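Local coordinates for protein Afp1 (Serratia entomophila, PDB 6RBN) that builds the inner tube of the anti-feeding prophage, a contractile injection system, and probably forms the channel through which its cargo passes, at residues E79-I84 with A115-L120. Residues are numbered along the deposited sequence; the frame is centred on the assembly and turned at random.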
loop_
_atom_site.group_PDB
_atom_site.type_symbol
_atom_site.label_atom_id
_atom_site.label_comp_id
_atom_site.label_asym_id
_atom_site.label_seq_id
_atom_site.Cartn_x
_atom_site.Cartn_y
_atom_site.Cartn_z
ATOM N N GLU A 79 -4.724 15.549 -54.930
ATOM C CA GLU A 79 -4.744 15.777 -56.373
ATOM C C GLU A 79 -5.568 14.749 -57.130
ATOM O O GLU A 79 -5.780 14.922 -58.332
ATOM C CB GLU A 79 -3.342 15.809 -56.984
ATOM C CG GLU A 79 -2.506 17.006 -56.590
ATOM C CD GLU A 79 -1.457 16.670 -55.569
ATOM O OE1 GLU A 79 -1.216 15.463 -55.359
ATOM O OE2 GLU A 79 -0.878 17.601 -54.978
ATOM N N TRP A 80 -6.031 13.693 -56.468
ATOM C CA TRP A 80 -6.917 12.724 -57.088
ATOM C C TRP A 80 -8.385 13.042 -56.845
ATOM O O TRP A 80 -9.236 12.619 -57.633
ATOM C CB TRP A 80 -6.547 11.324 -56.589
ATOM C CG TRP A 80 -7.344 10.198 -57.140
ATOM C CD1 TRP A 80 -7.699 10.002 -58.437
ATOM C CD2 TRP A 80 -7.757 9.028 -56.433
ATOM N NE1 TRP A 80 -8.382 8.821 -58.569
ATOM C CE2 TRP A 80 -8.418 8.197 -57.351
ATOM C CE3 TRP A 80 -7.654 8.617 -55.103
ATOM C CZ2 TRP A 80 -8.976 6.980 -56.982
ATOM C CZ3 TRP A 80 -8.207 7.410 -54.742
ATOM C CH2 TRP A 80 -8.861 6.607 -55.676
ATOM N N ILE A 81 -8.696 13.811 -55.803
ATOM C CA ILE A 81 -10.056 14.293 -55.586
ATOM C C ILE A 81 -10.238 15.721 -56.099
ATOM O O ILE A 81 -11.382 16.174 -56.256
ATOM C CB ILE A 81 -10.436 14.180 -54.089
ATOM C CG1 ILE A 81 -11.953 14.147 -53.894
ATOM C CG2 ILE A 81 -9.829 15.314 -53.289
ATOM C CD1 ILE A 81 -12.380 13.754 -52.527
ATOM N N ASN A 82 -9.155 16.435 -56.398
ATOM C CA ASN A 82 -9.293 17.768 -56.966
ATOM C C ASN A 82 -9.495 17.733 -58.473
ATOM O O ASN A 82 -9.992 18.710 -59.040
ATOM C CB ASN A 82 -8.064 18.618 -56.649
ATOM C CG ASN A 82 -8.364 20.107 -56.601
ATOM O OD1 ASN A 82 -7.520 20.896 -56.186
ATOM N ND2 ASN A 82 -9.574 20.495 -56.979
ATOM N N ALA A 83 -9.123 16.641 -59.129
ATOM C CA ALA A 83 -9.186 16.542 -60.585
ATOM C C ALA A 83 -10.508 15.921 -61.033
ATOM O O ALA A 83 -10.550 14.911 -61.729
ATOM C CB ALA A 83 -7.995 15.749 -61.105
ATOM N N ILE A 84 -11.606 16.554 -60.631
ATOM C CA ILE A 84 -12.949 16.139 -61.013
ATOM C C ILE A 84 -13.493 17.171 -61.988
ATOM O O ILE A 84 -13.440 18.374 -61.710
ATOM C CB ILE A 84 -13.879 16.027 -59.790
ATOM C CG1 ILE A 84 -13.271 15.138 -58.714
ATOM C CG2 ILE A 84 -15.229 15.475 -60.195
ATOM C CD1 ILE A 84 -13.069 13.739 -59.121
ATOM N N ALA A 115 -12.326 2.209 -58.178
ATOM C CA ALA A 115 -12.556 3.099 -57.054
ATOM C C ALA A 115 -12.263 4.537 -57.453
ATOM O O ALA A 115 -11.317 4.806 -58.192
ATOM C CB ALA A 115 -11.694 2.697 -55.860
ATOM N N PHE A 116 -13.089 5.456 -56.962
ATOM C CA PHE A 116 -12.887 6.879 -57.171
ATOM C C PHE A 116 -13.323 7.598 -55.905
ATOM O O PHE A 116 -14.224 7.116 -55.210
ATOM C CB PHE A 116 -13.655 7.387 -58.407
ATOM C CG PHE A 116 -15.153 7.298 -58.302
ATOM C CD1 PHE A 116 -15.815 6.141 -58.665
ATOM C CD2 PHE A 116 -15.899 8.395 -57.907
ATOM C CE1 PHE A 116 -17.185 6.064 -58.586
ATOM C CE2 PHE A 116 -17.265 8.318 -57.826
ATOM C CZ PHE A 116 -17.907 7.154 -58.170
ATOM N N PRO A 117 -12.702 8.726 -55.564
ATOM C CA PRO A 117 -13.018 9.375 -54.289
ATOM C C PRO A 117 -14.331 10.133 -54.327
ATOM O O PRO A 117 -14.680 10.776 -55.318
ATOM C CB PRO A 117 -11.840 10.332 -54.085
ATOM C CG PRO A 117 -11.376 10.631 -55.439
ATOM C CD PRO A 117 -11.564 9.383 -56.232
ATOM N N THR A 118 -15.065 10.047 -53.223
ATOM C CA THR A 118 -16.268 10.836 -53.038
ATOM C C THR A 118 -16.167 11.829 -51.894
ATOM O O THR A 118 -16.960 12.771 -51.852
ATOM C CB THR A 118 -17.485 9.929 -52.802
ATOM O OG1 THR A 118 -17.286 9.160 -51.614
ATOM C CG2 THR A 118 -17.687 8.992 -53.968
ATOM N N SER A 119 -15.218 11.659 -50.977
ATOM C CA SER A 119 -15.054 12.602 -49.883
ATOM C C SER A 119 -13.613 12.568 -49.401
ATOM O O SER A 119 -12.904 11.580 -49.586
ATOM C CB SER A 119 -16.004 12.296 -48.726
ATOM O OG SER A 119 -15.626 11.112 -48.060
ATOM N N LEU A 120 -13.194 13.667 -48.781
ATOM C CA LEU A 120 -11.868 13.767 -48.172
ATOM C C LEU A 120 -11.993 14.689 -46.972
ATOM O O LEU A 120 -12.074 15.907 -47.138
ATOM C CB LEU A 120 -10.836 14.299 -49.157
ATOM C CG LEU A 120 -9.407 14.445 -48.634
ATOM C CD1 LEU A 120 -8.828 13.098 -48.261
ATOM C CD2 LEU A 120 -8.538 15.127 -49.657
#
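In this tail tube protein of the gp19 family, the short helix 78-81 lies against strand 109-121 of the beta-barrel fold. The contact is apolar and mostly buried. P117 sits at its middle, between W80 and I81.

I81 is the side chain to follow. I81 CB points at the strand and lies 3.9 Å from P117 CG. I81 CG1 is anti to the backbone N (chi1 -158°) and runs along the proline ring, 3.8 Å from P117 CB. The chain stays extended at chi2, 168°. This carries I81 CD1 past the proline to the backbone beyond it, where it lies 3.6 Å from S119 C. The same methyl also touches P117 CB and L120 CB. The other branch, I81 CG2, is wedged between N and C of its own residue and meets the L120 CD2 methyl at 3.9 Å. I81 thus spans the strand from P117 to L120. F40 of a neighbouring subunit also packs on I81, and S119 and L120 pair with a strand of that chain, so the contact lies beside the place where the sheet continues from subunit to subunit.

W80 covers the other part of P117. Its CG is anti to the backbone N, and the indole swings over the proline. P117 CD stands over one face, 3.6 Å from the centroid of the W80 six-membered ring and 15° off the normal, a CH-pi contact. The indole NE1 is hydrogen-bonded to E90 O, which helps fix how the ring is turned, and K92 makes a cation-pi contact with the same indole. At the ring edge, near its plane, W80 CZ2 approaches A115 O to 3.4 Å.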